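Local coordinates for protein putative isocitrate dehydrogenase, NAD-dependent (Methylococcus capsulatus, PDB 6LKY) that probably catalyses the oxidative decarboxylation of isocitrate with NAD as electron acceptor and magnesium as cofactor, as a member of the isocitrate and isopropylmalate dehydrogenase family, at residues A[152-157]-A[222-227]; A[171-176]-A[184-189]; A[305-310]-A[331-336]; A[311-316]-A[326-331]. The protein carries 1 engineered substitution. One frame throughout, in Å; residues are numbered along the deposited sequence.

Interaction 1. Residues A[152-157]-A[222-227]; sequences RIIRYA and VLVTTN
Helix segment 152-157 lies almost exactly antiparallel to strand 222-225, at 177° with an axis distance of 8.6 Å, and the two backbones draw nearest at Ala157 and Val224. This is the helix-on-sheet packing of an alpha/beta fold. Helix 147-163 rests on one face of the mixed sheet where strand 222-225 runs between strands 111-117 and 168-173, parallel to both. No hydrogen bond crosses the contact, so it rests on hydrocarbon packing between buried residues. From the strand, Val222 and Val224 direct their side chains at the helix, while Leu223 between them points to the other face of the sheet, as strand alternation requires. From the helix, Ile153 and Ala157, one turn apart, face the strand, and Ile154 closes in from the flank. Ala157 contributes a lone CB, which stands 4.2 Å from Val222 CG1. Having no longer side chain, it lets the strand come close: its CB is also 3.6 Å from Val224 CB. Ile153 and Ile154 each offer CG1 to Val224 CG2 at 4.3 Å, and both go on to touch Phe185 of helix 181-193, which links this packing to the next helix on the same face. Val224 carries most of the contact through one branch. With CG1 at chi1 69°, the other methyl, CG2, stands anti to the backbone N and reaches into the helix surface. There it lies 3.6 Å from Ala157 CB and 3.8 Å from Ile153 O, the carbonyl oxygen that accepts the backbone bond from Ala157 N.

Interaction 2. Residues A[171-176]-A[184-189]; sequences LVHKAN and LFLEIG
Leu171 and Leu186 carry this contact between strand 171-173 and helix segment 184-189. Leu171 CG lies 3.5 Å from Phe185 CE2, and its CD2 packs on CD2 and CE2 of the same ring, which it meets obliquely. Its CD1 also reaches the helix backbone, 3.7 Å from Gly189 CA; any CB at Gly189 would fall only 2.3 Å from that methyl, so the lack of a side chain permits the close fit. Chi1 of 176° sets Leu186 CG anti to its backbone N; from there CD2 lies over one face of the His173 ring. The methyl is 4.0 Å from the ring centroid, displaced toward the rim, in a CH-pi contact 15° off the normal. The same CD2 touches Ala175 CB at 4.0 Å. In the next shell, the imidazole is fixed from both nitrogens: Ala175 N donates to His173 ND1 at 2.9 Å, in the ring plane, and NE2 bonds Asp203 OD1. An alanine at His173 would probably leave Ala175 N and Asp203 without these mates and open a gap beneath Leu186 CD2. Further along, Asn176 ND2 hydrogen-bonds the O2D of a bound NAD. The strand and helix, 162° apart in direction, are the first two elements of the beta-alpha-beta unit formed by strand 168-173, helix 181-193 and strand 200-205, with a cofactor-contacting loop following the first strand.

Interaction 3. Residues A[305-310]-A[331-336]; sequences REVIED and EAIVER
Glu306 OE1 receives a weak hydrogen bond from Arg336 NH1, 3.3 Å long and bent to 124° at the proton, and the opposite charges make it part of a salt bridge. The two side chains cross at about a right angle, with carboxylate and guanidinium planes 52° apart, so the charges meet without a flat two-pronged pairing. The same oxygen lies 3.4 Å from Arg336 CD, and the arginine chain is bent at chi2 and chi3. Because Arg336 is exposed and also touches a crystal neighbour, its exact pose in solution may differ. Beside this salt bridge lies Val307, the buried centre of the contact. Its CG2, anti to the carbonyl carbon, enters between three residues of the facing helix. It is 3.5 Å from Arg336 CG, 3.7 Å from Ala332 O and 3.9 Å from Ile333 CG1. The other branch, CG1, rests on Ala332 CB at 4.0 Å. The aliphatic start of the arginine thus shields the valine, while its charged end reaches out to the glutamate. Ile333 continues inward to Val23 of helix 13-26 and Ile281 of helix 278-290. The axes of segments 305-310 and 331-336 approach to 9.3 Å at a crossing angle of 125°. This is steep helix-helix packing between helices 294-310 and 326-337, with an apolar centre and one salt bridge at its edge, inside a helical layer of the alpha/beta fold.

Interaction 4. Residues A[311-316]-A[326-331]; sequences GRSVTP and TAQMAE
Met329, set against Ser313, Val314 and Thr315, makes most of the van der Waals contact between the loop 311-316 and the helix segment 326-331. The methionine chain is fully extended, with CG anti to its backbone N (chi1 -173°), and its atoms reach three loop residues: CG lies 3.5 Å from Ser313 O, SD 3.8 Å from Thr315 N, and CE 4.1 Å from Val314 CG1. Two smaller touches flank it: Ser313 CB packs on Gln328 CG at 3.8 Å, and Thr315 CG2 sits 3.9 Å from Thr326 N. Among polar atoms the segments meet without a hydrogen bond: Thr315 OG1 stands 3.7 Å from Met329 SD, the side chains crossing at about a right angle. That hydroxyl bonds Asp317 OD1, and Thr326 OG1 bonds Ala275 O. An alanine at Met329 would probably open a gap against Val314 and Thr315, since CG, SD and CE vanish while CB still rests near Ser313 O. Backbone bonds pair Val314 with Cys324, across the connection between the helices, and Thr326, at the start of helix 326-337, with Gly273. Gly311, with positive phi, is the first residue beyond helix 294-310; from there the chain passes along the side of helix 326-337, with Met329 also touching Asn276 and Pro277 in the loop before helix 278-290.

How the interactions relate
Interactions 1 and 2 adjoin, with centres 11 Å apart: their strands are neighbours in one sheet, Val224 O lies 3.0 Å from Val172 N, and Ile154 CD1 packs on Phe185 CE1 at 3.6 Å. Interactions 3 and 4 form a second pair, centres 8 Å apart, sharing Glu331 and helix 326-337; Ile308 CG1 meets Met329 CE at 3.9 Å. The pairs lie on opposite sides of the chain's centre, with centres 33 to 42 Å apart. Each pair comes near a bound NAD: the side chain of His173 is about 7 Å from one, that of Thr315 about 6 Å. Asn176 also packs on Thr71 of the second subunit.

Interaction 1. Residues A[152-157]-A[222-227]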
loop_
_atom_site.group_PDB
_atom_site.type_symbol
_atom_site.label_atom_id
_atom_site.label_comp_id
_atom_site.label_asym_id
_atom_site.label_seq_id
_atom_site.Cartn_x
_atom_site.Cartn_y
_atom_site.Cartn_z
ATOM N N ARG A 152 3.546 1.027 23.202
ATOM C CA ARG A 152 4.700 1.908 23.117
ATOM C C ARG A 152 4.750 2.634 21.773
ATOM O O ARG A 152 5.077 3.828 21.739
ATOM C CB ARG A 152 5.990 1.133 23.408
ATOM C CG ARG A 152 6.360 0.026 22.423
ATOM C CD ARG A 152 7.679 -0.644 22.846
ATOM N NE ARG A 152 8.055 -1.737 21.950
ATOM C CZ ARG A 152 9.115 -2.518 22.132
ATOM N NH1 ARG A 152 9.910 -2.328 23.177
ATOM N NH2 ARG A 152 9.393 -3.481 21.258
ATOM N N ILE A 153 4.374 1.972 20.661
ATOM C CA ILE A 153 4.430 2.703 19.388
ATOM C C ILE A 153 3.349 3.786 19.328
ATOM O O ILE A 153 3.585 4.888 18.805
ATOM C CB ILE A 153 4.375 1.755 18.163
ATOM C CG1 ILE A 153 4.782 2.520 16.893
ATOM C CG2 ILE A 153 2.986 1.149 17.937
ATOM C CD1 ILE A 153 6.230 3.025 16.912
ATOM N N ILE A 154 2.164 3.525 19.889
ATOM C CA ILE A 154 1.109 4.534 19.792
ATOM C C ILE A 154 1.394 5.709 20.733
ATOM O O ILE A 154 1.189 6.881 20.365
ATOM C CB ILE A 154 -0.273 3.902 20.045
ATOM C CG1 ILE A 154 -0.629 2.930 18.901
ATOM C CG2 ILE A 154 -1.351 5.011 20.197
ATOM C CD1 ILE A 154 -1.585 1.785 19.305
ATOM N N ARG A 155 1.891 5.430 21.950
ATOM C CA ARG A 155 2.330 6.527 22.804
ATOM C C ARG A 155 3.458 7.314 22.148
ATOM O O ARG A 155 3.488 8.548 22.245
ATOM C CB ARG A 155 2.779 6.010 24.173
ATOM C CG ARG A 155 1.655 5.466 25.027
ATOM C CD ARG A 155 1.962 5.575 26.503
ATOM N NE ARG A 155 0.758 5.348 27.293
ATOM C CZ ARG A 155 0.441 4.174 27.823
ATOM N NH1 ARG A 155 1.265 3.143 27.668
ATOM N NH2 ARG A 155 -0.677 4.036 28.525
ATOM N N TYR A 156 4.402 6.629 21.481
ATOM C CA TYR A 156 5.452 7.366 20.784
ATOM C C TYR A 156 4.858 8.313 19.757
ATOM O O TYR A 156 5.328 9.445 19.613
ATOM C CB TYR A 156 6.455 6.432 20.098
ATOM C CG TYR A 156 7.617 7.203 19.479
ATOM C CD1 TYR A 156 7.468 7.886 18.281
ATOM C CD2 TYR A 156 8.849 7.265 20.112
ATOM C CE1 TYR A 156 8.501 8.608 17.733
ATOM C CE2 TYR A 156 9.900 7.975 19.563
ATOM C CZ TYR A 156 9.715 8.650 18.379
ATOM O OH TYR A 156 10.749 9.368 17.819
ATOM N N ALA A 157 3.837 7.865 19.017
ATOM C CA ALA A 157 3.249 8.732 17.997
ATOM C C ALA A 157 2.604 9.970 18.628
ATOM O O ALA A 157 2.772 11.090 18.133
ATOM C CB ALA A 157 2.227 7.955 17.156
ATOM N N VAL A 222 0.326 13.081 11.541
ATOM C CA VAL A 222 1.059 11.906 12.000
ATOM C C VAL A 222 0.217 10.680 11.689
ATOM O O VAL A 222 -0.975 10.657 12.004
ATOM C CB VAL A 222 1.377 11.985 13.501
ATOM C CG1 VAL A 222 2.132 10.732 13.944
ATOM C CG2 VAL A 222 2.176 13.252 13.803
ATOM N N LEU A 223 0.817 9.695 11.024
ATOM C CA LEU A 223 0.216 8.381 10.826
ATOM C C LEU A 223 0.905 7.420 11.772
ATOM O O LEU A 223 2.126 7.443 11.862
ATOM C CB LEU A 223 0.410 7.890 9.393
ATOM C CG LEU A 223 -0.295 8.606 8.259
ATOM C CD1 LEU A 223 0.546 9.784 7.790
ATOM C CD2 LEU A 223 -0.542 7.611 7.140
ATOM N N VAL A 224 0.151 6.589 12.481
ATOM C CA VAL A 224 0.752 5.544 13.301
ATOM C C VAL A 224 0.205 4.203 12.830
ATOM O O VAL A 224 -1.007 4.056 12.601
ATOM C CB VAL A 224 0.525 5.766 14.811
ATOM C CG1 VAL A 224 -0.942 5.578 15.195
ATOM C CG2 VAL A 224 1.429 4.819 15.628
ATOM N N THR A 225 1.101 3.243 12.628
ATOM C CA THR A 225 0.636 1.991 12.050
ATOM C C THR A 225 1.649 0.890 12.321
ATOM O O THR A 225 2.712 1.113 12.918
ATOM C CB THR A 225 0.340 2.170 10.553
ATOM O OG1 THR A 225 -0.356 1.019 10.069
ATOM C CG2 THR A 225 1.606 2.373 9.765
ATOM N N THR A 226 1.278 -0.320 11.906
ATOM C CA THR A 226 2.087 -1.507 12.128
ATOM C C THR A 226 3.147 -1.640 11.027
ATOM O O THR A 226 3.182 -0.875 10.058
ATOM C CB THR A 226 1.182 -2.740 12.253
ATOM O OG1 THR A 226 0.251 -2.768 11.174
ATOM C CG2 THR A 226 0.373 -2.676 13.560
ATOM N N ASN A 227 4.002 -2.654 11.177
ATOM C CA ASN A 227 5.278 -2.731 10.466
ATOM C C ASN A 227 5.099 -2.700 8.942
ATOM O O ASN A 227 5.600 -1.796 8.259
ATOM C CB ASN A 227 6.000 -4.007 10.935
ATOM C CG ASN A 227 7.515 -3.840 11.043
ATOM O OD1 ASN A 227 8.138 -3.194 10.206
ATOM N ND2 ASN A 227 8.109 -4.420 12.095
#

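Interaction 2. Residues A[171-176]-A[184-189]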
loop_
_atom_site.group_PDB
_atom_site.type_symbol
_atom_site.label_atom_id
_atom_site.label_comp_id
_atom_site.label_asym_id
_atom_site.label_seq_id
_atom_site.Cartn_x
_atom_site.Cartn_y
_atom_site.Cartn_z
ATOM N N LEU A 171 -4.464 6.531 13.098
ATOM C CA LEU A 171 -4.043 5.143 13.220
ATOM C C LEU A 171 -4.552 4.353 12.018
ATOM O O LEU A 171 -5.757 4.345 11.739
ATOM C CB LEU A 171 -4.562 4.551 14.535
ATOM C CG LEU A 171 -4.061 3.156 14.941
ATOM C CD1 LEU A 171 -4.088 2.984 16.462
ATOM C CD2 LEU A 171 -4.886 2.038 14.281
ATOM N N VAL A 172 -3.644 3.677 11.315
ATOM C CA VAL A 172 -3.985 2.970 10.078
ATOM C C VAL A 172 -3.974 1.469 10.335
ATOM O O VAL A 172 -3.040 0.947 10.949
ATOM C CB VAL A 172 -3.042 3.361 8.928
ATOM C CG1 VAL A 172 -3.485 2.685 7.611
ATOM C CG2 VAL A 172 -3.064 4.888 8.778
ATOM N N HIS A 173 -5.012 0.772 9.868
ATOM C CA HIS A 173 -5.223 -0.611 10.274
ATOM C C HIS A 173 -5.998 -1.363 9.199
ATOM O O HIS A 173 -6.436 -0.791 8.195
ATOM C CB HIS A 173 -5.987 -0.657 11.597
ATOM C CG HIS A 173 -7.357 -0.077 11.492
ATOM N ND1 HIS A 173 -8.448 -0.816 11.088
ATOM C CD2 HIS A 173 -7.804 1.191 11.668
ATOM C CE1 HIS A 173 -9.520 -0.039 11.066
ATOM N NE2 HIS A 173 -9.154 1.185 11.406
ATOM N N LYS A 174 -6.163 -2.670 9.421
ATOM C CA LYS A 174 -7.073 -3.496 8.639
ATOM C C LYS A 174 -7.891 -4.369 9.601
ATOM O O LYS A 174 -7.938 -5.598 9.516
ATOM C CB LYS A 174 -6.288 -4.304 7.598
ATOM C CG LYS A 174 -7.153 -5.043 6.564
ATOM C CD LYS A 174 -7.628 -4.136 5.434
ATOM C CE LYS A 174 -8.585 -4.899 4.499
ATOM N NZ LYS A 174 -9.228 -4.008 3.478
ATOM N N ALA A 175 -8.561 -3.710 10.542
ATOM C CA ALA A 175 -9.184 -4.443 11.638
ATOM C C ALA A 175 -10.519 -5.069 11.251
ATOM O O ALA A 175 -11.082 -5.828 12.051
ATOM C CB ALA A 175 -9.361 -3.533 12.865
ATOM N N ASN A 176 -11.057 -4.759 10.070
ATOM C CA ASN A 176 -12.226 -5.505 9.620
ATOM C C ASN A 176 -11.866 -6.928 9.214
ATOM O O ASN A 176 -12.663 -7.851 9.431
ATOM C CB ASN A 176 -12.947 -4.776 8.477
ATOM C CG ASN A 176 -12.014 -4.316 7.355
ATOM O OD1 ASN A 176 -10.777 -4.313 7.476
ATOM N ND2 ASN A 176 -12.622 -3.906 6.249
ATOM N N LEU A 184 -6.648 -5.522 17.860
ATOM C CA LEU A 184 -6.030 -5.184 19.141
ATOM C C LEU A 184 -5.229 -3.887 19.034
ATOM O O LEU A 184 -5.290 -3.027 19.923
ATOM C CB LEU A 184 -5.138 -6.332 19.611
ATOM C CG LEU A 184 -4.401 -6.183 20.945
ATOM C CD1 LEU A 184 -5.396 -6.060 22.103
ATOM C CD2 LEU A 184 -3.444 -7.348 21.174
ATOM N N PHE A 185 -4.494 -3.714 17.935
ATOM C CA PHE A 185 -3.785 -2.452 17.715
ATOM C C PHE A 185 -4.748 -1.257 17.754
ATOM O O PHE A 185 -4.507 -0.267 18.454
ATOM C CB PHE A 185 -3.046 -2.530 16.372
ATOM C CG PHE A 185 -2.144 -1.373 16.101
ATOM C CD1 PHE A 185 -0.977 -1.211 16.815
ATOM C CD2 PHE A 185 -2.448 -0.462 15.105
ATOM C CE1 PHE A 185 -0.139 -0.135 16.560
ATOM C CE2 PHE A 185 -1.611 0.612 14.839
ATOM C CZ PHE A 185 -0.453 0.769 15.562
ATOM N N LEU A 186 -5.859 -1.346 17.017
ATOM C CA LEU A 186 -6.848 -0.267 16.984
ATOM C C LEU A 186 -7.454 -0.007 18.371
ATOM O O LEU A 186 -7.603 1.146 18.796
ATOM C CB LEU A 186 -7.949 -0.618 15.979
ATOM C CG LEU A 186 -9.126 0.360 15.888
ATOM C CD1 LEU A 186 -8.648 1.756 15.507
ATOM C CD2 LEU A 186 -10.154 -0.133 14.890
ATOM N N GLU A 187 -7.837 -1.072 19.077
ATOM C CA GLU A 187 -8.451 -0.923 20.395
ATOM C C GLU A 187 -7.504 -0.238 21.373
ATOM O O GLU A 187 -7.897 0.678 22.115
ATOM C CB GLU A 187 -8.866 -2.298 20.914
ATOM C CG GLU A 187 -9.391 -2.308 22.337
ATOM C CD GLU A 187 -9.417 -3.708 22.904
ATOM O OE1 GLU A 187 -10.099 -4.566 22.299
ATOM O OE2 GLU A 187 -8.748 -3.955 23.937
ATOM N N ILE A 188 -6.238 -0.665 21.377
ATOM C CA ILE A 188 -5.252 -0.017 22.231
ATOM C C ILE A 188 -5.074 1.449 21.840
ATOM O O ILE A 188 -4.970 2.327 22.709
ATOM C CB ILE A 188 -3.929 -0.797 22.187
ATOM C CG1 ILE A 188 -4.095 -2.117 22.949
ATOM C CG2 ILE A 188 -2.819 0.053 22.736
ATOM C CD1 ILE A 188 -2.995 -3.136 22.711
ATOM N N GLY A 189 -5.039 1.741 20.535
ATOM C CA GLY A 189 -4.918 3.128 20.108
ATOM C C GLY A 189 -6.069 3.997 20.589
ATOM O O GLY A 189 -5.864 5.137 21.023
#

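Interaction 3. Residues A[305-310]-A[331-336]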
loop_
_atom_site.group_PDB
_atom_site.type_symbol
_atom_site.label_atom_id
_atom_site.label_comp_id
_atom_site.label_asym_id
_atom_site.label_seq_id
_atom_site.Cartn_x
_atom_site.Cartn_y
_atom_site.Cartn_z
ATOM N N ARG A 305 17.528 21.755 0.372
ATOM C CA ARG A 305 16.382 22.401 -0.257
ATOM C C ARG A 305 16.822 23.445 -1.278
ATOM O O ARG A 305 16.252 23.529 -2.372
ATOM C CB ARG A 305 15.486 23.005 0.819
ATOM C CG ARG A 305 14.763 21.928 1.601
ATOM C CD ARG A 305 13.959 22.461 2.762
ATOM N NE ARG A 305 13.212 21.384 3.402
ATOM C CZ ARG A 305 12.078 20.867 2.936
ATOM N NH1 ARG A 305 11.512 21.350 1.835
ATOM N NH2 ARG A 305 11.491 19.874 3.592
ATOM N N GLU A 306 17.853 24.235 -0.955
ATOM C CA GLU A 306 18.346 25.229 -1.903
ATOM C C GLU A 306 18.858 24.564 -3.176
ATOM O O GLU A 306 18.569 25.028 -4.288
ATOM C CB GLU A 306 19.444 26.077 -1.257
ATOM C CG GLU A 306 18.917 27.147 -0.292
ATOM C CD GLU A 306 19.975 27.640 0.687
ATOM O OE1 GLU A 306 21.138 27.190 0.590
ATOM O OE2 GLU A 306 19.637 28.469 1.566
ATOM N N VAL A 307 19.606 23.465 -3.038
ATOM C CA VAL A 307 20.155 22.818 -4.228
ATOM C C VAL A 307 19.042 22.224 -5.086
ATOM O O VAL A 307 19.087 22.300 -6.320
ATOM C CB VAL A 307 21.195 21.757 -3.832
ATOM C CG1 VAL A 307 21.576 20.906 -5.046
ATOM C CG2 VAL A 307 22.421 22.420 -3.226
ATOM N N ILE A 308 18.017 21.641 -4.460
ATOM C CA ILE A 308 16.950 21.026 -5.249
ATOM C C ILE A 308 16.083 22.096 -5.906
ATOM O O ILE A 308 15.679 21.961 -7.069
ATOM C CB ILE A 308 16.106 20.080 -4.370
ATOM C CG1 ILE A 308 16.914 18.834 -3.984
ATOM C CG2 ILE A 308 14.800 19.718 -5.082
ATOM C CD1 ILE A 308 16.272 17.988 -2.900
ATOM N N GLU A 309 15.799 23.180 -5.178
ATOM C CA GLU A 309 15.038 24.291 -5.743
ATOM C C GLU A 309 15.776 24.916 -6.921
ATOM O O GLU A 309 15.165 25.215 -7.952
ATOM C CB GLU A 309 14.766 25.330 -4.649
ATOM C CG GLU A 309 13.561 26.245 -4.881
ATOM C CD GLU A 309 13.851 27.409 -5.825
ATOM O OE1 GLU A 309 14.921 28.043 -5.681
ATOM O OE2 GLU A 309 13.001 27.702 -6.700
ATOM N N ASP A 310 17.097 25.097 -6.799
ATOM C CA ASP A 310 17.878 25.631 -7.913
ATOM C C ASP A 310 17.765 24.738 -9.145
ATOM O O ASP A 310 17.488 25.218 -10.251
ATOM C CB ASP A 310 19.342 25.788 -7.500
ATOM C CG ASP A 310 20.210 26.337 -8.625
ATOM O OD1 ASP A 310 20.637 25.550 -9.498
ATOM O OD2 ASP A 310 20.459 27.559 -8.642
ATOM N N GLU A 331 28.618 17.805 -3.800
ATOM C CA GLU A 331 29.469 18.998 -3.705
ATOM C C GLU A 331 28.640 20.257 -3.663
ATOM O O GLU A 331 28.933 21.146 -2.864
ATOM C CB GLU A 331 30.478 19.083 -4.848
ATOM C CG GLU A 331 31.937 18.893 -4.418
ATOM C CD GLU A 331 32.332 19.935 -3.338
ATOM O OE1 GLU A 331 32.812 19.503 -2.254
ATOM O OE2 GLU A 331 32.038 21.198 -3.462
ATOM N N ALA A 332 27.569 20.322 -4.472
ATOM C CA ALA A 332 26.643 21.459 -4.414
ATOM C C ALA A 332 26.058 21.631 -3.018
ATOM O O ALA A 332 26.011 22.750 -2.471
ATOM C CB ALA A 332 25.516 21.294 -5.440
ATOM N N ILE A 333 25.657 20.520 -2.401
ATOM C CA ILE A 333 25.097 20.611 -1.065
ATOM C C ILE A 333 26.166 21.042 -0.067
ATOM O O ILE A 333 25.878 21.813 0.847
ATOM C CB ILE A 333 24.416 19.287 -0.660
ATOM C CG1 ILE A 333 23.212 19.008 -1.563
ATOM C CG2 ILE A 333 23.903 19.357 0.793
ATOM C CD1 ILE A 333 22.722 17.566 -1.511
ATOM N N VAL A 334 27.397 20.535 -0.198
ATOM C CA VAL A 334 28.481 20.932 0.706
ATOM C C VAL A 334 28.716 22.435 0.617
ATOM O O VAL A 334 28.770 23.151 1.635
ATOM C CB VAL A 334 29.760 20.135 0.374
ATOM C CG1 VAL A 334 30.999 20.814 0.945
ATOM C CG2 VAL A 334 29.656 18.688 0.879
ATOM N N GLU A 335 28.769 22.944 -0.612
ATOM C CA GLU A 335 29.004 24.364 -0.822
ATOM C C GLU A 335 27.890 25.202 -0.201
ATOM O O GLU A 335 28.159 26.257 0.391
ATOM C CB GLU A 335 29.124 24.639 -2.322
ATOM C CG GLU A 335 30.431 24.115 -2.954
ATOM C CD GLU A 335 30.378 24.021 -4.474
ATOM O OE1 GLU A 335 31.322 23.440 -5.066
ATOM O OE2 GLU A 335 29.398 24.519 -5.071
ATOM N N ARG A 336 26.625 24.748 -0.328
ATOM C CA ARG A 336 25.493 25.471 0.269
ATOM C C ARG A 336 25.464 25.365 1.788
ATOM O O ARG A 336 25.177 26.355 2.475
ATOM C CB ARG A 336 24.175 24.952 -0.296
ATOM C CG ARG A 336 23.994 25.208 -1.753
ATOM C CD ARG A 336 23.239 26.492 -1.989
ATOM N NE ARG A 336 24.126 27.646 -2.057
ATOM C CZ ARG A 336 23.728 28.908 -1.931
ATOM N NH1 ARG A 336 22.448 29.188 -1.720
ATOM N NH2 ARG A 336 24.614 29.892 -2.022
#

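Interaction 4. Residues A[311-316]-A[326-331]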
loop_
_atom_site.group_PDB
_atom_site.type_symbol
_atom_site.label_atom_id
_atom_site.label_comp_id
_atom_site.label_asym_id
_atom_site.label_seq_id
_atom_site.Cartn_x
_atom_site.Cartn_y
_atom_site.Cartn_z
ATOM N N GLY A 311 17.971 23.430 -8.972
ATOM C CA GLY A 311 17.720 22.474 -10.032
ATOM C C GLY A 311 18.825 22.278 -11.048
ATOM O O GLY A 311 18.610 21.570 -12.036
ATOM N N ARG A 312 20.005 22.855 -10.849
ATOM C CA ARG A 312 21.043 22.724 -11.864
ATOM C C ARG A 312 22.040 21.612 -11.577
ATOM O O ARG A 312 22.553 21.000 -12.518
ATOM C CB ARG A 312 21.791 24.050 -12.035
ATOM C CG ARG A 312 21.058 25.049 -12.926
ATOM C CD ARG A 312 21.799 26.371 -12.996
ATOM N NE ARG A 312 21.946 26.985 -11.680
ATOM C CZ ARG A 312 22.851 27.913 -11.387
ATOM N NH1 ARG A 312 23.700 28.330 -12.317
ATOM N NH2 ARG A 312 22.914 28.419 -10.162
ATOM N N SER A 313 22.331 21.337 -10.311
ATOM C CA SER A 313 23.164 20.193 -9.964
ATOM C C SER A 313 22.358 19.120 -9.235
ATOM O O SER A 313 22.627 18.839 -8.063
ATOM C CB SER A 313 24.349 20.640 -9.102
ATOM O OG SER A 313 25.108 21.646 -9.751
ATOM N N VAL A 314 21.358 18.529 -9.890
ATOM C CA VAL A 314 20.580 17.469 -9.264
ATOM C C VAL A 314 20.684 16.207 -10.110
ATOM O O VAL A 314 20.940 16.250 -11.317
ATOM C CB VAL A 314 19.102 17.858 -9.030
ATOM C CG1 VAL A 314 18.994 19.003 -8.027
ATOM C CG2 VAL A 314 18.407 18.199 -10.335
ATOM N N THR A 315 20.464 15.064 -9.450
ATOM C CA THR A 315 20.621 13.756 -10.067
ATOM C C THR A 315 19.439 13.443 -10.989
ATOM O O THR A 315 18.384 14.077 -10.893
ATOM C CB THR A 315 20.789 12.695 -8.980
ATOM O OG1 THR A 315 19.818 12.880 -7.944
ATOM C CG2 THR A 315 22.184 12.798 -8.361
ATOM N N PRO A 316 19.601 12.483 -11.913
ATOM C CA PRO A 316 18.564 12.257 -12.944
ATOM C C PRO A 316 17.189 11.860 -12.413
ATOM O O PRO A 316 16.201 12.021 -13.139
ATOM C CB PRO A 316 19.155 11.142 -13.822
ATOM C CG PRO A 316 20.583 11.045 -13.475
ATOM C CD PRO A 316 20.806 11.660 -12.135
ATOM N N THR A 326 25.944 11.636 -8.521
ATOM C CA THR A 326 25.939 11.662 -7.056
ATOM C C THR A 326 26.945 12.667 -6.507
ATOM O O THR A 326 26.619 13.469 -5.616
ATOM C CB THR A 326 26.213 10.252 -6.509
ATOM O OG1 THR A 326 25.379 9.304 -7.195
ATOM C CG2 THR A 326 25.934 10.183 -4.995
ATOM N N ALA A 327 28.190 12.621 -7.012
ATOM C CA ALA A 327 29.262 13.450 -6.454
ATOM C C ALA A 327 29.037 14.956 -6.695
ATOM O O ALA A 327 29.209 15.741 -5.750
ATOM C CB ALA A 327 30.619 12.983 -6.988
ATOM N N GLN A 328 28.683 15.383 -7.936
ATOM C CA GLN A 328 28.091 16.723 -8.135
ATOM C C GLN A 328 27.196 17.176 -7.030
ATOM O O GLN A 328 27.424 18.216 -6.402
ATOM C CB GLN A 328 27.169 16.834 -9.355
ATOM C CG GLN A 328 27.063 18.198 -10.201
ATOM C CD GLN A 328 27.870 18.570 -11.393
ATOM O OE1 GLN A 328 27.951 17.842 -12.364
ATOM N NE2 GLN A 328 28.210 19.870 -11.426
ATOM N N MET A 329 26.056 16.507 -6.948
ATOM C CA MET A 329 24.995 16.965 -6.085
ATOM C C MET A 329 25.497 17.076 -4.663
ATOM O O MET A 329 25.182 18.047 -3.963
ATOM C CB MET A 329 23.809 16.015 -6.202
ATOM C CG MET A 329 22.614 16.522 -5.472
ATOM S SD MET A 329 21.117 15.586 -5.788
ATOM C CE MET A 329 19.972 16.592 -4.853
ATOM N N ALA A 330 26.346 16.124 -4.247
ATOM C CA ALA A 330 26.939 16.209 -2.918
ATOM C C ALA A 330 27.803 17.474 -2.781
ATOM O O ALA A 330 27.756 18.154 -1.754
ATOM C CB ALA A 330 27.760 14.944 -2.614
ATOM N N GLU A 331 28.618 17.805 -3.800
ATOM C CA GLU A 331 29.469 18.998 -3.705
ATOM C C GLU A 331 28.640 20.257 -3.663
ATOM O O GLU A 331 28.933 21.146 -2.864
ATOM C CB GLU A 331 30.478 19.083 -4.848
ATOM C CG GLU A 331 31.937 18.893 -4.418
ATOM C CD GLU A 331 32.332 19.935 -3.338
ATOM O OE1 GLU A 331 32.812 19.503 -2.254
ATOM O OE2 GLU A 331 32.038 21.198 -3.462
#